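Local coordinates for alkaline serine protease (Pseudoalteromonas sp., PDB 1Y9Z), which probably cleaves peptide bonds as a cold-adapted, subtilisin-like serine endopeptidase of an Antarctic bacterium, at residues V126-G131 / V151-A156; T138-L143 / A169-V174. All coordinates share one frame; numbering follows the deposited sequence.

Interaction 1 of 2, residues V126-G131 / V151-A156; sequences VTMSLG and VLLIAA. With PMS (phenylmethanesulfonic acid), chain H.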
ATOM      1  N   VAL A 126      17.230   3.452   4.774  1.00  9.71           N
ATOM      2  CA  VAL A 126      16.831   4.347   3.697  1.00  9.72           C
ATOM      3  C   VAL A 126      15.817   3.577   2.866  1.00  9.61           C
ATOM      4  O   VAL A 126      16.133   2.523   2.302  1.00  9.96           O
ATOM      5  CB  VAL A 126      18.029   4.763   2.821  1.00  9.27           C
ATOM      6  CG1 VAL A 126      17.550   5.624   1.661  1.00 10.35           C
ATOM      7  CG2 VAL A 126      19.038   5.541   3.663  1.00 10.29           C
ATOM      8  N   THR A 127      14.593   4.092   2.812  1.00  8.00           N
ATOM      9  CA  THR A 127      13.528   3.433   2.079  1.00  9.37           C
ATOM     10  C   THR A 127      13.192   4.219   0.811  1.00  9.16           C
ATOM     11  O   THR A 127      12.980   5.436   0.844  1.00  9.29           O
ATOM     12  CB  THR A 127      12.296   3.239   3.005  1.00  9.85           C
ATOM     13  OG1 THR A 127      11.327   2.409   2.359  1.00  8.05           O
ATOM     14  CG2 THR A 127      11.675   4.577   3.378  1.00  9.64           C
ATOM     15  N   MET A 128      13.159   3.505  -0.308  1.00  9.49           N
ATOM     16  CA  MET A 128      12.924   4.117  -1.606  1.00  9.18           C
ATOM     17  C   MET A 128      11.811   3.457  -2.409  1.00  8.79           C
ATOM     18  O   MET A 128      12.023   2.443  -3.080  1.00  8.91           O
ATOM     19  CB  MET A 128      14.238   4.093  -2.396  1.00  9.48           C
ATOM     20  CG  MET A 128      15.376   4.778  -1.646  1.00 10.12           C
ATOM     21  SD  MET A 128      17.041   4.487  -2.290  1.00  9.92           S
ATOM     22  CE  MET A 128      17.403   2.890  -1.583  1.00 11.45           C
ATOM     23  N   SER A 129      10.617   4.035  -2.329  1.00  9.40           N
ATOM     24  CA  SER A 129       9.472   3.528  -3.074  1.00  9.21           C
ATOM     25  C   SER A 129       9.507   4.211  -4.428  1.00 11.13           C
ATOM     26  O   SER A 129       8.625   4.995  -4.779  1.00 11.45           O
ATOM     27  CB  SER A 129       8.170   3.850  -2.339  1.00 10.36           C
ATOM     28  OG  SER A 129       8.020   3.021  -1.201  1.00  9.35           O
ATOM     29  N   LEU A 130      10.559   3.905  -5.180  1.00 10.61           N
ATOM     30  CA  LEU A 130      10.782   4.483  -6.494  1.00 10.68           C
ATOM     31  C   LEU A 130      11.694   3.562  -7.284  1.00 10.10           C
ATOM     32  O   LEU A 130      12.352   2.690  -6.716  1.00  9.97           O
ATOM     33  CB  LEU A 130      11.428   5.866  -6.343  1.00 11.78           C
ATOM     34  CG  LEU A 130      12.751   5.942  -5.569  1.00 12.08           C
ATOM     35  CD1 LEU A 130      13.915   5.628  -6.501  1.00 14.41           C
ATOM     36  CD2 LEU A 130      12.926   7.335  -4.987  1.00 15.21           C
ATOM     37  N   GLY A 131      11.734   3.759  -8.596  1.00 11.06           N
ATOM     38  CA  GLY A 131      12.582   2.925  -9.421  1.00 11.65           C
ATOM     39  C   GLY A 131      12.699   3.406 -10.849  1.00 11.47           C
ATOM     40  O   GLY A 131      11.816   4.094 -11.365  1.00 14.13           O
ATOM     41  N   VAL A 151      24.310   0.917   6.462  1.00 12.31           N
ATOM     42  CA  VAL A 151      23.000   1.486   6.148  1.00 11.83           C
ATOM     43  C   VAL A 151      22.146   0.474   5.394  1.00 11.09           C
ATOM     44  O   VAL A 151      22.558  -0.038   4.352  1.00 11.91           O
ATOM     45  CB  VAL A 151      23.137   2.758   5.287  1.00 11.62           C
ATOM     46  CG1 VAL A 151      21.757   3.336   4.986  1.00 11.19           C
ATOM     47  CG2 VAL A 151      23.999   3.780   6.006  1.00 13.63           C
ATOM     48  N   LEU A 152      20.961   0.180   5.924  1.00 10.11           N
ATOM     49  CA  LEU A 152      20.054  -0.772   5.286  1.00  9.81           C
ATOM     50  C   LEU A 152      19.261  -0.059   4.194  1.00 10.52           C
ATOM     51  O   LEU A 152      18.580   0.938   4.455  1.00  9.94           O
ATOM     52  CB  LEU A 152      19.101  -1.380   6.326  1.00  9.62           C
ATOM     53  CG  LEU A 152      18.113  -2.456   5.858  1.00 10.12           C
ATOM     54  CD1 LEU A 152      18.862  -3.665   5.316  1.00 10.87           C
ATOM     55  CD2 LEU A 152      17.235  -2.871   7.030  1.00 11.15           C
ATOM     56  N   LEU A 153      19.358  -0.580   2.973  1.00  9.76           N
ATOM     57  CA  LEU A 153      18.681  -0.007   1.814  1.00  9.34           C
ATOM     58  C   LEU A 153      17.538  -0.909   1.357  1.00  8.92           C
ATOM     59  O   LEU A 153      17.729  -2.109   1.139  1.00  9.87           O
ATOM     60  CB  LEU A 153      19.687   0.182   0.675  1.00  9.18           C
ATOM     61  CG  LEU A 153      20.965   0.945   1.043  1.00  9.55           C
ATOM     62  CD1 LEU A 153      21.921   0.933  -0.137  1.00 10.54           C
ATOM     63  CD2 LEU A 153      20.623   2.374   1.452  1.00 11.56           C
ATOM     64  N   ILE A 154      16.357  -0.320   1.197  1.00  9.36           N
ATOM     65  CA  ILE A 154      15.165  -1.059   0.799  1.00  9.34           C
ATOM     66  C   ILE A 154      14.424  -0.287  -0.293  1.00  8.76           C
ATOM     67  O   ILE A 154      14.256   0.926  -0.190  1.00  8.79           O
ATOM     68  CB  ILE A 154      14.247  -1.266   2.030  1.00  8.89           C
ATOM     69  CG1 ILE A 154      15.020  -2.025   3.117  1.00  8.14           C
ATOM     70  CG2 ILE A 154      12.988  -2.025   1.643  1.00  9.40           C
ATOM     71  CD1 ILE A 154      14.331  -2.058   4.468  1.00  9.07           C
ATOM     72  N   ALA A 155      13.988  -0.986  -1.341  1.00  7.90           N
ATOM     73  CA  ALA A 155      13.297  -0.330  -2.447  1.00  8.23           C
ATOM     74  C   ALA A 155      12.254  -1.206  -3.135  1.00  7.71           C
ATOM     75  O   ALA A 155      12.272  -2.434  -3.017  1.00  9.04           O
ATOM     76  CB  ALA A 155      14.317   0.162  -3.470  1.00  8.12           C
ATOM     77  N   ALA A 156      11.365  -0.555  -3.879  1.00  7.70           N
ATOM     78  CA  ALA A 156      10.274  -1.222  -4.589  1.00  8.75           C
ATOM     79  C   ALA A 156      10.692  -1.927  -5.876  1.00  8.34           C
ATOM     80  O   ALA A 156      11.436  -1.377  -6.686  1.00  8.91           O
ATOM     81  CB  ALA A 156       9.175  -0.210  -4.895  1.00  8.74           C
TER
HETATM   82  C   PMS H 601       6.092   3.504  -7.972  1.00 26.89           C
HETATM   83  S   PMS H 601       6.721   2.290  -6.787  1.00 23.22           S
HETATM   84  C1  PMS H 601       7.114   4.613  -8.330  1.00 29.13           C
HETATM   85  C2  PMS H 601       7.988   4.394  -9.456  1.00 30.04           C
HETATM   86  C3  PMS H 601       8.945   5.392  -9.823  1.00 30.45           C
HETATM   87  C4  PMS H 601       8.994   6.603  -9.028  1.00 31.23           C
HETATM   88  C5  PMS H 601       8.139   6.825  -7.921  1.00 29.68           C
HETATM   89  C6  PMS H 601       7.167   5.856  -7.518  1.00 30.20           C
HETATM   90  O2S PMS H 601       8.137   2.086  -7.076  1.00 25.77           O
HETATM   91  O1S PMS H 601       5.999   1.048  -6.931  1.00 25.19           O
HETATM   92  O   HOH W   1      13.671   0.260  -7.295  1.00  8.66           O
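Val126 holds CG2 anti to its carbonyl carbon, beside the backbone N, and Val151 holds CG1 anti to its backbone N; their side chains cross obliquely with Val126 CG2 3.7 Å from Val151 CG1. Leu153 lies side by side with Val126, its CD2 3.8 Å from Val126 CB. On the same face Met128 is bent at chi3 (-81°), which turns CE back toward Leu153 CB, while its CB meets Ala155 CB. Thr127 and Ile154 occupy the other face, where Thr127 OG1 hydrogen-bonds Ser376 of helix 368-385.

Beneath these contacts, strands 125-128 and 152-156 run parallel in the central sheet of the subtilisin-like alpha/beta domain, as the two strands of a beta-alpha-beta crossover through helix 137-148. Four backbone hydrogen bonds tie them, from Val126 N to Leu152 O (2.9 Å) at one end to Ala156 N to Met128 O (3.2 Å), the longest of the four, at the other. Met128 O also takes a weak bond from Leu130 N across the inverse gamma turn centred on Ser129, and a CA-H...O contact from Ala155. Beyond the turn the segments separate, and a water donates to both Leu130 O and Ala156 O.

Phenylmethanesulfonic acid sits at this parting, hydrogen-bonded to Thr368 OG1. Its ring carbon C6 is 3.2 Å from Ser129 O and its C3 is 3.5 Å from Gly131 N, while O2S comes 3.3 Å from Ala156 CB. Ser129 OG bonds Ser369 O, joining the turn to the rest of the pocket. The ring thus rests against the backbone of Ser129 and Gly131 and against Leu130 CB, consistent with the S1 site of subtilisins, where the segment following one strand and the end of the next flank the substrate side chain.

Interaction 2 of 2, residues T138-L143 / A169-V174; sequences TERNAL and ASYDSV. With NA (sodium ion), chain E; NA (sodium ion), chain F.
Tyr171 OH is gripped twice: it donates to Glu139 OE2 at 2.6 Å, using that oxygen's anti lone pair, and it also hydrogen-bonds Thr136 N. The bond joins helix 137-148 of the subtilisin-like alpha/beta fold to the loop leading into strand 174-180, where Tyr171 to Val174 form a type I beta turn. OE2 lies at the ring edge, near its plane, with the carboxylate turned 75° from the ring. Over one face sits Arg140 CA, 4.1 Å from the ring centroid in a CH-pi contact. The guanidinium stands perpendicular to the ring, with Tyr171 CD2 3.3 Å from Arg140 NH1 over the guanidinium face. Leu143 CD2 touches both Tyr171 CD1 and Val174 CG2. An alanine in place of Tyr171 would probably leave Glu139 OE2 without its hydroxyl donor and open a gap between helix and loop where the ring had covered Arg140 CA and Leu143 CD2. Water links Arg140 O to Ser173 OG, and another joins Arg140 NH1 to Asp172 N and OD2; Asp172 OD1 bonds Gln195. The loop also presents carbonyls to sodium: one ion is bound by Ala169 O, Tyr171 O at 2.3 Å and Val174 O at 2.2 Å, with Gln195 completing the site.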
ATOM      1  N   THR A 138      28.782   3.458 -11.087  1.00 10.66           N
ATOM      2  CA  THR A 138      28.997   4.461 -10.051  1.00 11.75           C
ATOM      3  C   THR A 138      27.910   4.365  -8.983  1.00 11.08           C
ATOM      4  O   THR A 138      28.191   4.455  -7.789  1.00 12.11           O
ATOM      5  CB  THR A 138      28.999   5.883 -10.639  1.00 12.32           C
ATOM      6  OG1 THR A 138      30.028   5.989 -11.631  1.00 19.22           O
ATOM      7  CG2 THR A 138      29.261   6.907  -9.549  1.00 14.88           C
ATOM      8  N   GLU A 139      26.669   4.176  -9.416  1.00 10.53           N
ATOM      9  CA  GLU A 139      25.561   4.067  -8.481  1.00 10.50           C
ATOM     10  C   GLU A 139      25.641   2.752  -7.707  1.00 11.13           C
ATOM     11  O   GLU A 139      25.456   2.731  -6.488  1.00 11.42           O
ATOM     12  CB  GLU A 139      24.237   4.180  -9.235  1.00 10.59           C
ATOM     13  CG  GLU A 139      23.005   4.208  -8.354  1.00 11.82           C
ATOM     14  CD  GLU A 139      21.767   4.578  -9.139  1.00 11.85           C
ATOM     15  OE1 GLU A 139      21.270   5.714  -8.979  1.00 13.37           O
ATOM     16  OE2 GLU A 139      21.297   3.737  -9.932  1.00 12.75           O
ATOM     17  N   ARG A 140      25.919   1.655  -8.406  1.00 10.96           N
ATOM     18  CA  ARG A 140      26.033   0.354  -7.749  1.00 11.33           C
ATOM     19  C   ARG A 140      27.087   0.431  -6.643  1.00 11.14           C
ATOM     20  O   ARG A 140      26.869  -0.039  -5.527  1.00 12.34           O
ATOM     21  CB  ARG A 140      26.437  -0.730  -8.759  1.00 12.92           C
ATOM     22  CG  ARG A 140      26.437  -2.145  -8.180  1.00 15.82           C
ATOM     23  CD  ARG A 140      27.079  -3.159  -9.123  1.00 18.86           C
ATOM     24  NE  ARG A 140      26.357  -3.317 -10.386  1.00 23.69           N
ATOM     25  CZ  ARG A 140      25.165  -3.895 -10.511  1.00 25.54           C
ATOM     26  NH1 ARG A 140      24.541  -4.381  -9.447  1.00 27.78           N
ATOM     27  NH2 ARG A 140      24.596  -3.993 -11.704  1.00 27.13           N
ATOM     28  N   ASN A 141      28.227   1.038  -6.959  1.00 11.61           N
ATOM     29  CA  ASN A 141      29.324   1.174  -6.006  1.00 12.18           C
ATOM     30  C   ASN A 141      28.975   2.079  -4.824  1.00 12.12           C
ATOM     31  O   ASN A 141      29.277   1.750  -3.674  1.00 12.09           O
ATOM     32  CB  ASN A 141      30.569   1.719  -6.715  1.00 13.13           C
ATOM     33  CG  ASN A 141      31.233   0.690  -7.614  1.00 15.77           C
ATOM     34  OD1 ASN A 141      32.102   1.025  -8.420  1.00 18.21           O
ATOM     35  ND2 ASN A 141      30.838  -0.569  -7.472  1.00 16.74           N
ATOM     36  N   ALA A 142      28.345   3.214  -5.106  1.00 11.13           N
ATOM     37  CA  ALA A 142      27.976   4.154  -4.052  1.00 10.49           C
ATOM     38  C   ALA A 142      27.023   3.521  -3.046  1.00 11.37           C
ATOM     39  O   ALA A 142      27.191   3.687  -1.836  1.00 11.92           O
ATOM     40  CB  ALA A 142      27.343   5.398  -4.655  1.00 11.10           C
ATOM     41  N   LEU A 143      26.026   2.795  -3.540  1.00 10.83           N
ATOM     42  CA  LEU A 143      25.066   2.156  -2.650  1.00 10.10           C
ATOM     43  C   LEU A 143      25.687   0.992  -1.886  1.00 11.01           C
ATOM     44  O   LEU A 143      25.367   0.771  -0.718  1.00 11.94           O
ATOM     45  CB  LEU A 143      23.828   1.692  -3.431  1.00  9.73           C
ATOM     46  CG  LEU A 143      22.744   2.772  -3.597  1.00 10.24           C
ATOM     47  CD1 LEU A 143      23.319   4.012  -4.274  1.00  9.74           C
ATOM     48  CD2 LEU A 143      21.579   2.214  -4.403  1.00 11.49           C
ATOM     49  N   ALA A 169      16.234  -1.049  -6.454  1.00  7.56           N
ATOM     50  CA  ALA A 169      15.855  -2.353  -5.912  1.00  8.33           C
ATOM     51  C   ALA A 169      16.694  -3.523  -6.410  1.00  8.20           C
ATOM     52  O   ALA A 169      17.032  -4.421  -5.639  1.00  8.89           O
ATOM     53  CB  ALA A 169      14.389  -2.628  -6.199  1.00  8.98           C
ATOM     54  N   SER A 170      17.041  -3.509  -7.692  1.00  8.36           N
ATOM     55  CA  SER A 170      17.783  -4.619  -8.277  1.00  8.32           C
ATOM     56  C   SER A 170      19.297  -4.684  -8.081  1.00  9.77           C
ATOM     57  O   SER A 170      19.955  -5.549  -8.662  1.00 10.96           O
ATOM     58  CB  SER A 170      17.414  -4.726  -9.755  1.00  8.22           C
ATOM     59  OG  SER A 170      16.012  -4.945  -9.874  1.00  8.09           O
ATOM     60  N   TYR A 171      19.851  -3.783  -7.275  1.00  9.70           N
ATOM     61  CA  TYR A 171      21.282  -3.817  -6.960  1.00  9.54           C
ATOM     62  C   TYR A 171      21.391  -4.792  -5.784  1.00 10.27           C
ATOM     63  O   TYR A 171      20.455  -4.915  -4.994  1.00 10.95           O
ATOM     64  CB  TYR A 171      21.788  -2.442  -6.510  1.00  9.28           C
ATOM     65  CG  TYR A 171      21.927  -1.419  -7.614  1.00  9.04           C
ATOM     66  CD1 TYR A 171      21.338  -0.163  -7.497  1.00  9.06           C
ATOM     67  CD2 TYR A 171      22.676  -1.691  -8.761  1.00  9.61           C
ATOM     68  CE1 TYR A 171      21.488   0.799  -8.485  1.00  9.89           C
ATOM     69  CE2 TYR A 171      22.835  -0.732  -9.759  1.00 10.08           C
ATOM     70  CZ  TYR A 171      22.238   0.510  -9.612  1.00  9.57           C
ATOM     71  OH  TYR A 171      22.392   1.466 -10.589  1.00 10.68           O
ATOM     72  N   ASP A 172      22.522  -5.473  -5.652  1.00 11.12           N
ATOM     73  CA  ASP A 172      22.689  -6.433  -4.562  1.00 11.54           C
ATOM     74  C   ASP A 172      22.711  -5.816  -3.164  1.00 11.35           C
ATOM     75  O   ASP A 172      22.478  -6.507  -2.173  1.00 11.58           O
ATOM     76  CB  ASP A 172      23.968  -7.250  -4.766  1.00 14.63           C
ATOM     77  CG  ASP A 172      23.862  -8.213  -5.929  1.00 18.92           C
ATOM     78  OD1 ASP A 172      22.864  -8.961  -5.987  1.00 21.20           O
ATOM     79  OD2 ASP A 172      24.779  -8.229  -6.778  1.00 23.74           O
ATOM     80  N   SER A 173      22.984  -4.519  -3.086  1.00 10.01           N
ATOM     81  CA  SER A 173      23.055  -3.820  -1.804  1.00 10.22           C
ATOM     82  C   SER A 173      21.697  -3.343  -1.300  1.00 10.65           C
ATOM     83  O   SER A 173      21.603  -2.760  -0.216  1.00 10.55           O
ATOM     84  CB  SER A 173      23.974  -2.607  -1.939  1.00 10.94           C
ATOM     85  OG  SER A 173      23.454  -1.696  -2.896  1.00 11.65           O
ATOM     86  N   VAL A 174      20.654  -3.598  -2.081  1.00 10.11           N
ATOM     87  CA  VAL A 174      19.306  -3.149  -1.744  1.00 10.43           C
ATOM     88  C   VAL A 174      18.295  -4.289  -1.709  1.00  9.88           C
ATOM     89  O   VAL A 174      18.352  -5.199  -2.538  1.00 10.04           O
ATOM     90  CB  VAL A 174      18.824  -2.109  -2.789  1.00  9.29           C
ATOM     91  CG1 VAL A 174      17.463  -1.553  -2.405  1.00 10.11           C
ATOM     92  CG2 VAL A 174      19.853  -0.997  -2.931  1.00 10.65           C
TER
HETATM   93 NA    NA E 607      18.449  -6.024  -4.625  1.00  8.76          NA
HETATM   94 NA    NA F 608      17.128  -7.695  -3.579  1.00 17.15          NA
HETATM   95  O   HOH W   2      24.964  -2.008  -5.085  1.00 13.45           O
HETATM   96  O   HOH W   3      24.902  -5.322  -7.195  1.00 24.22           O

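The segments of the two contacts alternate along the chain: helix 137-148, which carries half of interaction 2, connects the two strands of interaction 1, and the centres of the two interactions lie about 10 Å apart. Leu153 is the main bridge. Its CD1 packs 3.5 Å from Leu143 O on the helix, and its carbonyl O lies 3.6 Å from Val174 CG1 on the neighbouring strand. Nearer the pocket, Ala156 O comes within 3.2 Å of Ala169 CB. Interaction 1 forms part of the pocket of the bound phenylmethanesulfonic acid, whereas the Val174 side chain is about 11 Å from it; Ala155, in turn, has its side chain about 8 Å from a sodium ion. The sodium-bound loop thus backs the pocket strand without touching the ligand.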